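Local coordinates for protein aromatic-amino-acid transaminase TyrB (Burkholderia cenocepacia K56-2Valvano, PDB 4WD2) that probably catalyses the pyridoxal-phosphate-dependent transfer of amino groups between aromatic amino acids and 2-oxo acids, as a class I/II aminotransferase, at residues I326-L337 and L346-T357. Residues are numbered along the deposited sequence; the frame is centred on the assembly and turned at random. Where two conformers were deposited one is given.
Sequences IARMRQSIHDGL and LTRYVKQRGMFT
In the small domain of this fold type I aminotransferase, the long helix 309-338 sends R330 into the turn that leads from the short helix 348-351 to strand 356-358. The R330 chain runs extended from CG to NE (chi2 -174°, chi3 175°), long enough to bring its guanidinium among carbonyls of the short helix, the connection and the first strand residue. R330 NH1 gives one hydrogen to Y349 O at 3.0 Å and the other, nearly straight at 168°, to T357 OG1 at 2.7 Å. R330 NH2 is shared between F356 O at 2.9 Å, in the guanidinium plane, and G354 O at 3.0 Å, tilted from it. A water accepts from both R330 NE and G354 N, so every N-H of the group is used. Q352 O lies over the centre of one face of the R330 guanidinium, 3.2 Å above its plane, at angles too poor for a hydrogen bond. T357 OG1 in turn donates to Q352 OE1, which leaves its oxygen to accept from the arginine.

Further along the helix the contact is mostly apolar. L337 CD1 sits over a face of the Y349 ring, 3.8 Å from its centroid, in a CH-pi contact, while I333 CG2 reaches CD1 of the same ring; I400 of helix 393-405 also touches both L337 and Y349. L346 CD1 packs on L337 CB, and the H334 ring brings CD2 edge-on to L346 O. H334 ND1 donates to D335 OD1, fixing the ring's rotation.

Four oxygens and a water thus grip one buried arginine; with no carboxylate among them, its positive charge is probably stabilised by the carbonyl dipoles and the T357 hydroxyl that surround it, and the bonds probably hold the course of 349-357 against helix 309-338.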
loop_
_atom_site.group_PDB
_atom_site.type_symbol
_atom_site.label_atom_id
_atom_site.label_comp_id
_atom_site.label_asym_id
_atom_site.label_seq_id
_atom_site.Cartn_x
_atom_site.Cartn_y
_atom_site.Cartn_z
ATOM N N ILE A 326 8.264 -10.320 -27.971
ATOM C CA ILE A 326 9.579 -9.876 -27.513
ATOM C C ILE A 326 10.686 -10.714 -28.168
ATOM O O ILE A 326 11.686 -10.167 -28.643
ATOM C CB ILE A 326 9.706 -9.951 -25.969
ATOM C CG1 ILE A 326 8.761 -8.945 -25.302
ATOM C CG2 ILE A 326 11.143 -9.677 -25.526
ATOM C CD1 ILE A 326 8.771 -8.999 -23.794
ATOM N N ALA A 327 10.505 -12.033 -28.208
ATOM C CA ALA A 327 11.509 -12.905 -28.808
ATOM C C ALA A 327 11.686 -12.602 -30.293
ATOM O O ALA A 327 12.797 -12.631 -30.817
ATOM C CB ALA A 327 11.141 -14.362 -28.594
ATOM N N ARG A 328 10.586 -12.280 -30.969
ATOM C CA ARG A 328 10.639 -11.887 -32.373
ATOM C C ARG A 328 11.425 -10.590 -32.550
ATOM O O ARG A 328 12.209 -10.444 -33.486
ATOM C CB ARG A 328 9.234 -11.724 -32.947
ATOM C CG ARG A 328 9.231 -11.352 -34.414
ATOM C CD ARG A 328 7.837 -11.319 -35.011
ATOM N NE ARG A 328 7.889 -10.863 -36.396
ATOM C CZ ARG A 328 7.640 -9.616 -36.782
ATOM N NH1 ARG A 328 7.302 -8.703 -35.889
ATOM N NH2 ARG A 328 7.722 -9.286 -38.062
ATOM N N MET A 329 11.228 -9.648 -31.635
ATOM C CA MET A 329 11.960 -8.382 -31.707
ATOM C C MET A 329 13.445 -8.594 -31.426
ATOM O O MET A 329 14.297 -7.943 -32.031
ATOM C CB MET A 329 11.378 -7.354 -30.731
ATOM C CG MET A 329 9.995 -6.837 -31.127
ATOM S SD MET A 329 9.966 -5.996 -32.726
ATOM C CE MET A 329 9.409 -7.298 -33.835
ATOM N N ARG A 330 13.759 -9.502 -30.509
ATOM C CA ARG A 330 15.155 -9.824 -30.234
ATOM C C ARG A 330 15.826 -10.357 -31.498
ATOM O O ARG A 330 16.921 -9.930 -31.855
ATOM C CB ARG A 330 15.268 -10.837 -29.091
ATOM C CG ARG A 330 14.964 -10.247 -27.714
ATOM C CD ARG A 330 15.241 -11.252 -26.599
ATOM N NE ARG A 330 15.058 -10.654 -25.277
ATOM C CZ ARG A 330 15.944 -9.851 -24.696
ATOM N NH1 ARG A 330 17.078 -9.549 -25.318
ATOM N NH2 ARG A 330 15.696 -9.346 -23.497
ATOM N N GLN A 331 15.155 -11.279 -32.179
ATOM C CA GLN A 331 15.698 -11.842 -33.407
ATOM C C GLN A 331 15.777 -10.785 -34.516
ATOM O O GLN A 331 16.759 -10.739 -35.254
ATOM C CB GLN A 331 14.864 -13.045 -33.863
ATOM C CG GLN A 331 15.534 -13.888 -34.952
ATOM C CD GLN A 331 16.751 -14.652 -34.441
ATOM O OE1 GLN A 331 16.621 -15.591 -33.649
ATOM N NE2 GLN A 331 17.938 -14.246 -34.883
ATOM N N SER A 332 14.760 -9.923 -34.610
ATOM C CA SER A 332 14.714 -8.887 -35.643
ATOM C C SER A 332 15.831 -7.869 -35.482
ATOM O O SER A 332 16.464 -7.492 -36.468
ATOM C CB SER A 332 13.363 -8.164 -35.645
ATOM O OG SER A 332 12.299 -9.053 -35.939
ATOM N N ILE A 333 16.082 -7.420 -34.253
ATOM C CA ILE A 333 17.159 -6.457 -34.039
ATOM C C ILE A 333 18.511 -7.152 -34.234
ATOM O O ILE A 333 19.415 -6.577 -34.836
ATOM C CB ILE A 333 17.082 -5.761 -32.641
ATOM C CG1 ILE A 333 17.973 -4.514 -32.620
ATOM C CG2 ILE A 333 17.460 -6.696 -31.507
ATOM C CD1 ILE A 333 17.764 -3.652 -31.412
ATOM N N HIS A 334 18.632 -8.398 -33.769
ATOM C CA HIS A 334 19.844 -9.182 -33.989
ATOM C C HIS A 334 20.196 -9.245 -35.474
ATOM O O HIS A 334 21.314 -8.917 -35.872
ATOM C CB HIS A 334 19.686 -10.604 -33.434
ATOM C CG HIS A 334 20.817 -11.525 -33.789
ATOM N ND1 HIS A 334 20.890 -12.181 -34.997
ATOM C CD2 HIS A 334 21.918 -11.891 -33.091
ATOM C CE1 HIS A 334 21.992 -12.912 -35.032
ATOM N NE2 HIS A 334 22.632 -12.754 -33.889
ATOM N N ASP A 335 19.235 -9.664 -36.290
ATOM C CA ASP A 335 19.460 -9.802 -37.721
ATOM C C ASP A 335 19.734 -8.450 -38.372
ATOM O O ASP A 335 20.531 -8.358 -39.302
ATOM C CB ASP A 335 18.263 -10.476 -38.397
ATOM C CG ASP A 335 18.049 -11.901 -37.920
ATOM O OD1 ASP A 335 18.908 -12.429 -37.184
ATOM O OD2 ASP A 335 17.009 -12.488 -38.280
ATOM N N GLY A 336 19.071 -7.406 -37.884
ATOM C CA GLY A 336 19.316 -6.060 -38.372
ATOM C C GLY A 336 20.729 -5.567 -38.096
ATOM O O GLY A 336 21.311 -4.841 -38.906
ATOM N N LEU A 337 21.274 -5.953 -36.944
ATOM C CA LEU A 337 22.629 -5.574 -36.542
ATOM C C LEU A 337 23.691 -6.354 -37.306
ATOM O O LEU A 337 24.805 -5.870 -37.498
ATOM C CB LEU A 337 22.822 -5.802 -35.042
ATOM C CG LEU A 337 22.070 -4.847 -34.120
ATOM C CD1 LEU A 337 21.999 -5.410 -32.708
ATOM C CD2 LEU A 337 22.746 -3.487 -34.134
ATOM N N LEU A 346 26.690 -10.165 -31.444
ATOM C CA LEU A 346 25.321 -9.707 -31.296
ATOM C C LEU A 346 24.546 -10.754 -30.519
ATOM O O LEU A 346 23.325 -10.683 -30.402
ATOM C CB LEU A 346 24.685 -9.474 -32.661
ATOM C CG LEU A 346 25.619 -8.779 -33.645
ATOM C CD1 LEU A 346 25.036 -8.818 -35.045
ATOM C CD2 LEU A 346 25.879 -7.346 -33.199
ATOM N N THR A 347 25.277 -11.735 -30.000
ATOM C CA THR A 347 24.684 -12.878 -29.324
ATOM C C THR A 347 23.823 -12.448 -28.151
ATOM O O THR A 347 22.784 -13.053 -27.885
ATOM C CB THR A 347 25.765 -13.844 -28.821
ATOM O OG1 THR A 347 26.564 -14.271 -29.928
ATOM C CG2 THR A 347 25.136 -15.062 -28.164
ATOM N N ARG A 348 24.257 -11.394 -27.461
ATOM C CA ARG A 348 23.565 -10.933 -26.262
ATOM C C ARG A 348 22.093 -10.633 -26.525
ATOM O O ARG A 348 21.254 -10.887 -25.667
ATOM C CB ARG A 348 24.258 -9.695 -25.667
ATOM C CG ARG A 348 24.114 -8.402 -26.460
ATOM C CD ARG A 348 24.809 -7.245 -25.750
ATOM N NE ARG A 348 26.247 -7.481 -25.631
ATOM C CZ ARG A 348 27.026 -6.978 -24.677
ATOM N NH1 ARG A 348 26.517 -6.203 -23.729
ATOM N NH2 ARG A 348 28.319 -7.263 -24.668
ATOM N N TYR A 349 21.775 -10.121 -27.714
ATOM C CA TYR A 349 20.398 -9.732 -28.032
ATOM C C TYR A 349 19.427 -10.904 -28.076
ATOM O O TYR A 349 18.242 -10.730 -27.826
ATOM C CB TYR A 349 20.349 -8.980 -29.360
ATOM C CG TYR A 349 20.950 -7.606 -29.242
ATOM C CD1 TYR A 349 20.191 -6.534 -28.778
ATOM C CD2 TYR A 349 22.285 -7.384 -29.557
ATOM C CE1 TYR A 349 20.743 -5.275 -28.646
ATOM C CE2 TYR A 349 22.846 -6.130 -29.426
ATOM C CZ TYR A 349 22.070 -5.079 -28.973
ATOM O OH TYR A 349 22.628 -3.830 -28.848
ATOM N N VAL A 350 19.924 -12.095 -28.388
ATOM C CA VAL A 350 19.062 -13.267 -28.441
ATOM C C VAL A 350 19.276 -14.179 -27.237
ATOM O O VAL A 350 18.434 -15.037 -26.952
ATOM C CB VAL A 350 19.274 -14.070 -29.744
ATOM C CG1 VAL A 350 18.643 -13.340 -30.926
ATOM C CG2 VAL A 350 20.750 -14.324 -29.986
ATOM N N LYS A 351 20.394 -13.984 -26.536
ATOM C CA LYS A 351 20.727 -14.774 -25.347
ATOM C C LYS A 351 20.103 -14.177 -24.092
ATOM O O LYS A 351 19.649 -14.896 -23.207
ATOM C CB LYS A 351 22.242 -14.877 -25.165
ATOM N N GLN A 352 20.079 -12.853 -24.017
ATOM C CA GLN A 352 19.424 -12.195 -22.897
ATOM C C GLN A 352 17.917 -12.385 -23.020
ATOM O O GLN A 352 17.414 -12.745 -24.087
ATOM C CB GLN A 352 19.815 -10.716 -22.840
ATOM C CG GLN A 352 21.286 -10.536 -22.486
ATOM C CD GLN A 352 21.752 -9.107 -22.602
ATOM O OE1 GLN A 352 21.014 -8.237 -23.065
ATOM N NE2 GLN A 352 22.987 -8.852 -22.176
ATOM N N ARG A 353 17.197 -12.185 -21.922
ATOM C CA ARG A 353 15.778 -12.542 -21.887
ATOM C C ARG A 353 14.910 -11.544 -21.125
ATOM O O ARG A 353 15.394 -10.824 -20.251
ATOM C CB ARG A 353 15.601 -13.932 -21.267
ATOM C CG ARG A 353 16.122 -15.070 -22.122
ATOM C CD ARG A 353 15.536 -16.391 -21.665
ATOM N NE ARG A 353 15.651 -16.554 -20.220
ATOM C CZ ARG A 353 15.103 -17.552 -19.534
ATOM N NH1 ARG A 353 14.402 -18.485 -20.167
ATOM N NH2 ARG A 353 15.258 -17.618 -18.217
ATOM N N GLY A 354 13.622 -11.521 -21.457
ATOM C CA GLY A 354 12.673 -10.653 -20.784
ATOM C C GLY A 354 12.559 -9.316 -21.479
ATOM O O GLY A 354 12.847 -9.204 -22.662
ATOM N N MET A 355 12.161 -8.284 -20.745
ATOM C CA MET A 355 11.929 -6.993 -21.380
ATOM C C MET A 355 13.185 -6.159 -21.568
ATOM O O MET A 355 13.153 -5.160 -22.280
ATOM C CB MET A 355 10.909 -6.188 -20.584
ATOM C CG MET A 355 9.496 -6.681 -20.781
ATOM S SD MET A 355 8.352 -5.654 -19.882
ATOM C CE MET A 355 7.240 -6.909 -19.261
ATOM N N PHE A 356 14.290 -6.552 -20.949
ATOM C CA PHE A 356 15.475 -5.699 -20.999
ATOM C C PHE A 356 16.678 -6.358 -21.618
ATOM O O PHE A 356 16.833 -7.575 -21.575
ATOM C CB PHE A 356 15.840 -5.222 -19.597
ATOM C CG PHE A 356 14.719 -4.521 -18.899
ATOM C CD1 PHE A 356 14.347 -3.244 -19.278
ATOM C CD2 PHE A 356 14.021 -5.146 -17.878
ATOM C CE1 PHE A 356 13.302 -2.594 -18.646
ATOM C CE2 PHE A 356 12.979 -4.509 -17.246
ATOM C CZ PHE A 356 12.617 -3.225 -17.629
ATOM N N THR A 357 17.537 -5.529 -22.194
ATOM C CA THR A 357 18.837 -5.975 -22.654
ATOM C C THR A 357 19.882 -4.934 -22.269
ATOM O O THR A 357 19.641 -3.724 -22.356
ATOM C CB THR A 357 18.840 -6.249 -24.181
ATOM O OG1 THR A 357 18.853 -7.666 -24.406
ATOM C CG2 THR A 357 20.067 -5.632 -24.872
HETATM O O HOH W 1 13.085 -12.521 -24.201
#